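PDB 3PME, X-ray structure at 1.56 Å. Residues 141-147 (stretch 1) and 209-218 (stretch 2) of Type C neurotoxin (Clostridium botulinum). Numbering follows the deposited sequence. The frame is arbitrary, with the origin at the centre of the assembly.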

ATOM      1  N   PHE A 141       5.321  -0.359  -2.281  1.00 17.57           N
ATOM      2  CA  PHE A 141       5.668   0.702  -3.230  1.00 17.23           C
ATOM      3  C   PHE A 141       6.250   0.108  -4.505  1.00 15.86           C
ATOM      4  O   PHE A 141       6.783  -1.001  -4.491  1.00 16.09           O
ATOM      5  N   PHE A 142       6.083   0.838  -5.600  1.00 17.90           N
ATOM      6  CA  PHE A 142       6.474   0.374  -6.935  1.00 15.32           C
ATOM      7  C   PHE A 142       7.876   0.875  -7.287  1.00 17.28           C
ATOM      8  O   PHE A 142       8.158   2.082  -7.260  1.00 18.91           O
ATOM      9  N   VAL A 143       8.749  -0.069  -7.611  1.00 15.74           N
ATOM     10  CA  VAL A 143      10.135   0.248  -7.952  1.00 15.47           C
ATOM     11  C   VAL A 143      10.357   0.029  -9.436  1.00 17.90           C
ATOM     12  O   VAL A 143       9.851  -0.939 -10.023  1.00 18.30           O
ATOM     13  N   THR A 144      11.113   0.928 -10.056  1.00 17.04           N
ATOM     14  CA  THR A 144      11.545   0.694 -11.429  1.00 16.98           C
ATOM     15  C   THR A 144      12.963   1.193 -11.566  1.00 16.82           C
ATOM     16  O   THR A 144      13.268   2.342 -11.216  1.00 18.87           O
ATOM     17  N   ILE A 145      13.824   0.312 -12.051  1.00 17.67           N
ATOM     18  CA  ILE A 145      15.210   0.668 -12.332  1.00 17.02           C
ATOM     19  C   ILE A 145      15.406   0.626 -13.839  1.00 19.50           C
ATOM     20  O   ILE A 145      15.102  -0.391 -14.458  1.00 22.03           O
ATOM     21  N   THR A 146      15.902   1.714 -14.432  1.00 19.45           N
ATOM     22  CA  THR A 146      16.316   1.651 -15.840  1.00 19.65           C
ATOM     23  C   THR A 146      17.842   1.707 -15.905  1.00 20.36           C
ATOM     24  O   THR A 146      18.491   2.365 -15.083  1.00 20.75           O
ATOM     25  N   ASN A 147      18.403   0.985 -16.869  1.00 20.95           N
ATOM     26  CA  ASN A 147      19.853   0.914 -17.024  1.00 20.90           C
ATOM     27  C   ASN A 147      20.216   1.166 -18.466  1.00 22.98           C
ATOM     28  O   ASN A 147      19.643   0.568 -19.362  1.00 22.05           O
ATOM     29  N   ASP A 209       5.869   5.135 -20.062  1.00 25.38           N
ATOM     30  CA  ASP A 209       5.661   3.696 -19.991  1.00 24.20           C
ATOM     31  C   ASP A 209       5.778   3.168 -18.563  1.00 25.31           C
ATOM     32  O   ASP A 209       5.009   2.303 -18.153  1.00 24.61           O
ATOM     33  N   ILE A 210       6.722   3.701 -17.798  1.00 23.27           N
ATOM     34  CA  ILE A 210       6.830   3.326 -16.388  1.00 22.56           C
ATOM     35  C   ILE A 210       5.524   3.608 -15.659  1.00 24.91           C
ATOM     36  O   ILE A 210       5.051   2.794 -14.864  1.00 24.36           O
ATOM     37  N   ASN A 211       4.921   4.753 -15.945  1.00 23.98           N
ATOM     38  CA  ASN A 211       3.645   5.088 -15.318  1.00 22.49           C
ATOM     39  C   ASN A 211       2.462   4.247 -15.791  1.00 27.40           C
ATOM     40  O   ASN A 211       1.518   4.013 -15.036  1.00 25.79           O
ATOM     41  N   ILE A 212       2.524   3.774 -17.024  1.00 27.26           N
ATOM     42  CA  ILE A 212       1.509   2.850 -17.507  1.00 28.59           C
ATOM     43  C   ILE A 212       1.590   1.527 -16.746  1.00 26.85           C
ATOM     44  O   ILE A 212       0.567   0.985 -16.325  1.00 28.16           O
ATOM     45  N   VAL A 213       2.804   1.021 -16.551  1.00 28.41           N
ATOM     46  CA  VAL A 213       2.996  -0.188 -15.751  1.00 25.70           C
ATOM     47  C   VAL A 213       2.494   0.024 -14.316  1.00 25.53           C
ATOM     48  O   VAL A 213       1.724  -0.777 -13.794  1.00 25.61           O
ATOM     49  N   TYR A 214       2.916   1.116 -13.696  1.00 23.01           N
ATOM     50  CA  TYR A 214       2.479   1.478 -12.346  1.00 21.70           C
ATOM     51  C   TYR A 214       0.957   1.510 -12.207  1.00 25.42           C
ATOM     52  O   TYR A 214       0.387   0.861 -11.320  1.00 23.79           O
ATOM     53  N   GLU A 215       0.285   2.256 -13.077  1.00 26.49           N
ATOM     54  CA  GLU A 215      -1.165   2.401 -12.932  1.00 30.02           C
ATOM     55  C   GLU A 215      -1.916   1.104 -13.235  1.00 29.25           C
ATOM     56  O   GLU A 215      -2.968   0.821 -12.639  1.00 29.49           O
ATOM     57  N   GLY A 216      -1.373   0.308 -14.145  1.00 25.28           N
ATOM     58  CA  GLY A 216      -1.956  -0.982 -14.446  1.00 28.19           C
ATOM     59  C   GLY A 216      -1.922  -1.853 -13.209  1.00 29.26           C
ATOM     60  O   GLY A 216      -2.922  -2.469 -12.830  1.00 32.69           O
ATOM     61  N   GLN A 217      -0.775  -1.866 -12.544  1.00 22.49           N
ATOM     62  CA  GLN A 217      -0.525  -2.830 -11.483  1.00 22.42           C
ATOM     63  C   GLN A 217      -0.997  -2.380 -10.104  1.00 19.89           C
ATOM     64  O   GLN A 217      -1.044  -3.187  -9.174  1.00 24.27           O
ATOM     65  N   ILE A 218      -1.352  -1.109  -9.962  1.00 22.47           N
ATOM     66  CA  ILE A 218      -1.852  -0.647  -8.665  1.00 22.37           C
ATOM     67  C   ILE A 218      -3.286  -1.108  -8.425  1.00 22.96           C
ATOM     68  O   ILE A 218      -3.747  -1.107  -7.285  1.00 23.20           O
TER

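Residues 141-147 form a strand and residues 209-218 lie in a helix of the same chain. The two run roughly antiparallel, at 152°, and their axes come within 9.8 Å. No hydrogen bond links them. Strand side chains meet helix side chains and, at Phe 142, the helix backbone too. Together the two stretches bury 298 Å², counting both sides.

The strand alternates. Phe 142, Thr 144 and Thr 146 contact the helix, and each sends its CA-to-CB bond toward it. Phe 141, Val 143, Ile 145 and Asn 147 do not touch it. Ile 145 points away. Phe 141 starts sideways, and with chi1 at 61° (p) the end of its ring leads away from the helix.

Phe 142 is the centre of the contact, with 113 Å² covered by the helix. Its chi1 is 180° (t), and the ring lies among Ile 210, Val 213, Tyr 214 and Gln 217. Chi2 is 57°. Phe 142 CZ lies 3.7 Å from Val 213 CG1, and Phe 142 CE2 lies 4.2 Å from Ile 210 CG2. Phe 142 CE2 is also 3.8 Å from the backbone atom Ile 210 O. Ile 210 O already accepts the helical hydrogen bond from Tyr 214 N, at 3.0 Å.

Tyr 214 supplies the cover over one face of the Phe 142 ring. Tyr 214 CA sits 4.2 Å from the Phe 142 ring centroid, 28° off the normal, in a CH-pi contact. Phe 142 CA and Tyr 214 CA are 6.8 Å apart, the nearest CA pairing at this point. The Tyr 214 side chain leaves sideways with chi1 at 176° (t) and chi2 at 55°. The two rings are nearly parallel, at 17°, but slid apart. The Phe 142 and Tyr 214 ring centroids are 5.6 Å apart and the rings barely overlap. The closest atoms are Phe 142 CD2 and Tyr 214 CD1, at 3.5 Å. The Tyr 214 hydroxyl takes no part in the contact.

Val 213 and Gln 217 are one helical turn apart, and both point toward the strand. Val 213 has chi1 at 180° (t). Gln 217 has chi1 at -66° (m) and chi2 at 178° (t), and its chi3 is -8°. With these angles Gln 217 OE1 lies 3.7 Å from Phe 142 CE1. The oxygen finds its polar partner elsewhere in the structure.

Ile 210 spans the contact, touching Phe 142, Thr 144 and Thr 146. Its CA-to-CB bond is sideways, but chi1 at -69° (m) and chi2 at 172° (t) carry CD1 out to Thr 146. Ile 210 CD1 is 4.0 Å from Thr 146 CG2, while Ile 210 CG2 is 3.6 Å from Thr 144 OG1. The two threonines differ in rotamer. Thr 144 is m (-46°), which places its hydroxyl nearer the helix than its methyl. Thr 146 is p (66°), which places its methyl there instead. Thr 144 OG1 also lies 3.1 Å from the backbone atom Val 143 O.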

ATOM      1  CB  PHE A 141       6.559   1.796  -2.613  1.00 14.81           C
ATOM      2  CG  PHE A 141       7.890   1.314  -2.098  1.00 17.04           C
ATOM      3  CD1 PHE A 141       8.019   0.823  -0.807  1.00 17.80           C
ATOM      4  CD2 PHE A 141       9.045   1.439  -2.874  1.00 16.82           C
ATOM      5  CE1 PHE A 141       9.251   0.412  -0.314  1.00 17.71           C
ATOM      6  CE2 PHE A 141      10.289   1.041  -2.390  1.00 17.33           C
ATOM      7  CZ  PHE A 141      10.398   0.528  -1.106  1.00 18.41           C
ATOM      8  CB  PHE A 142       5.451   0.853  -7.963  1.00 17.65           C
ATOM      9  CG  PHE A 142       5.760   0.431  -9.374  1.00 18.89           C
ATOM     10  CD1 PHE A 142       5.912  -0.913  -9.691  1.00 18.16           C
ATOM     11  CD2 PHE A 142       5.879   1.382 -10.381  1.00 18.69           C
ATOM     12  CE1 PHE A 142       6.192  -1.310 -10.999  1.00 20.63           C
ATOM     13  CE2 PHE A 142       6.150   0.996 -11.683  1.00 19.07           C
ATOM     14  CZ  PHE A 142       6.307  -0.350 -11.994  1.00 17.93           C
ATOM     15  CB  VAL A 143      11.118  -0.645  -7.161  1.00 16.63           C
ATOM     16  CG1 VAL A 143      12.576  -0.397  -7.596  1.00 19.06           C
ATOM     17  CG2 VAL A 143      10.948  -0.423  -5.657  1.00 18.60           C
ATOM     18  CB  THR A 144      10.676   1.403 -12.473  1.00 18.25           C
ATOM     19  OG1 THR A 144       9.290   1.201 -12.179  1.00 19.45           O
ATOM     20  CG2 THR A 144      10.985   0.839 -13.862  1.00 18.83           C
ATOM     21  CB  ILE A 145      16.193  -0.351 -11.730  1.00 20.77           C
ATOM     22  CG1 ILE A 145      15.895  -0.627 -10.254  1.00 27.11           C
ATOM     23  CG2 ILE A 145      17.641   0.131 -11.923  1.00 22.38           C
ATOM     24  CD1 ILE A 145      16.086   0.545  -9.400  1.00 27.46           C
ATOM     25  CB  THR A 146      15.680   2.759 -16.723  1.00 20.32           C
ATOM     26  OG1 THR A 146      16.164   4.051 -16.319  1.00 23.25           O
ATOM     27  CG2 THR A 146      14.152   2.737 -16.624  1.00 24.33           C
ATOM     28  CB  ASN A 147      20.369  -0.474 -16.637  1.00 24.55           C
ATOM     29  CG  ASN A 147      20.019  -0.861 -15.212  1.00 25.64           C
ATOM     30  OD1 ASN A 147      20.666  -0.430 -14.260  1.00 27.15           O
ATOM     31  ND2 ASN A 147      18.998  -1.695 -15.063  1.00 26.83           N
ATOM     32  CB  ASP A 209       6.598   2.958 -20.942  1.00 29.84           C
ATOM     33  CG  ASP A 209       6.135   3.051 -22.387  1.00 37.16           C
ATOM     34  OD1 ASP A 209       4.983   3.490 -22.610  1.00 37.67           O
ATOM     35  OD2 ASP A 209       6.910   2.680 -23.292  1.00 36.23           O
ATOM     36  CB  ILE A 210       7.991   4.065 -15.720  1.00 21.84           C
ATOM     37  CG1 ILE A 210       9.320   3.540 -16.283  1.00 22.43           C
ATOM     38  CG2 ILE A 210       7.918   3.916 -14.192  1.00 22.60           C
ATOM     39  CD1 ILE A 210      10.536   4.330 -15.839  1.00 21.71           C
ATOM     40  CB  ASN A 211       3.376   6.586 -15.415  1.00 26.49           C
ATOM     41  CG  ASN A 211       4.169   7.370 -14.385  1.00 27.62           C
ATOM     42  OD1 ASN A 211       5.305   7.798 -14.639  1.00 29.95           O
ATOM     43  ND2 ASN A 211       3.592   7.529 -13.200  1.00 27.83           N
ATOM     44  CB  ILE A 212       1.639   2.629 -19.020  1.00 30.20           C
ATOM     45  CG1 ILE A 212       1.259   3.918 -19.750  1.00 32.17           C
ATOM     46  CG2 ILE A 212       0.740   1.493 -19.475  1.00 31.62           C
ATOM     47  CD1 ILE A 212       1.509   3.869 -21.241  1.00 33.12           C
ATOM     48  CB  VAL A 213       4.468  -0.653 -15.750  1.00 25.63           C
ATOM     49  CG1 VAL A 213       4.634  -1.927 -14.909  1.00 23.38           C
ATOM     50  CG2 VAL A 213       4.952  -0.905 -17.175  1.00 26.44           C
ATOM     51  CB  TYR A 214       3.076   2.837 -11.974  1.00 22.80           C
ATOM     52  CG  TYR A 214       2.653   3.436 -10.642  1.00 22.61           C
ATOM     53  CD1 TYR A 214       2.795   2.733  -9.444  1.00 21.09           C
ATOM     54  CD2 TYR A 214       2.173   4.740 -10.581  1.00 24.94           C
ATOM     55  CE1 TYR A 214       2.437   3.318  -8.222  1.00 22.00           C
ATOM     56  CE2 TYR A 214       1.813   5.324  -9.385  1.00 24.92           C
ATOM     57  CZ  TYR A 214       1.942   4.612  -8.205  1.00 22.25           C
ATOM     58  OH  TYR A 214       1.589   5.215  -7.022  1.00 27.16           O
ATOM     59  CB  GLU A 215      -1.684   3.563 -13.774  1.00 34.38           C
ATOM     60  CG  GLU A 215      -1.090   4.890 -13.352  1.00 36.42           C
ATOM     61  CD  GLU A 215      -2.085   6.027 -13.408  1.00 47.60           C
ATOM     62  OE1 GLU A 215      -3.301   5.756 -13.492  1.00 53.63           O
ATOM     63  OE2 GLU A 215      -1.650   7.195 -13.359  1.00 52.13           O
ATOM     64  CB  GLN A 217       0.956  -3.193 -11.447  1.00 22.47           C
ATOM     65  CG  GLN A 217       1.419  -3.944 -12.700  1.00 21.51           C
ATOM     66  CD  GLN A 217       2.897  -4.245 -12.671  1.00 20.95           C
ATOM     67  OE1 GLN A 217       3.615  -3.770 -11.795  1.00 19.37           O
ATOM     68  NE2 GLN A 217       3.356  -5.050 -13.616  1.00 23.89           N
ATOM     69  CB  ILE A 218      -1.728   0.873  -8.484  1.00 24.49           C
ATOM     70  CG1 ILE A 218      -1.724   1.232  -6.991  1.00 22.37           C
ATOM     71  CG2 ILE A 218      -2.829   1.591  -9.237  1.00 25.61           C
ATOM     72  CD1 ILE A 218      -1.265   2.661  -6.679  1.00 26.28           C
TER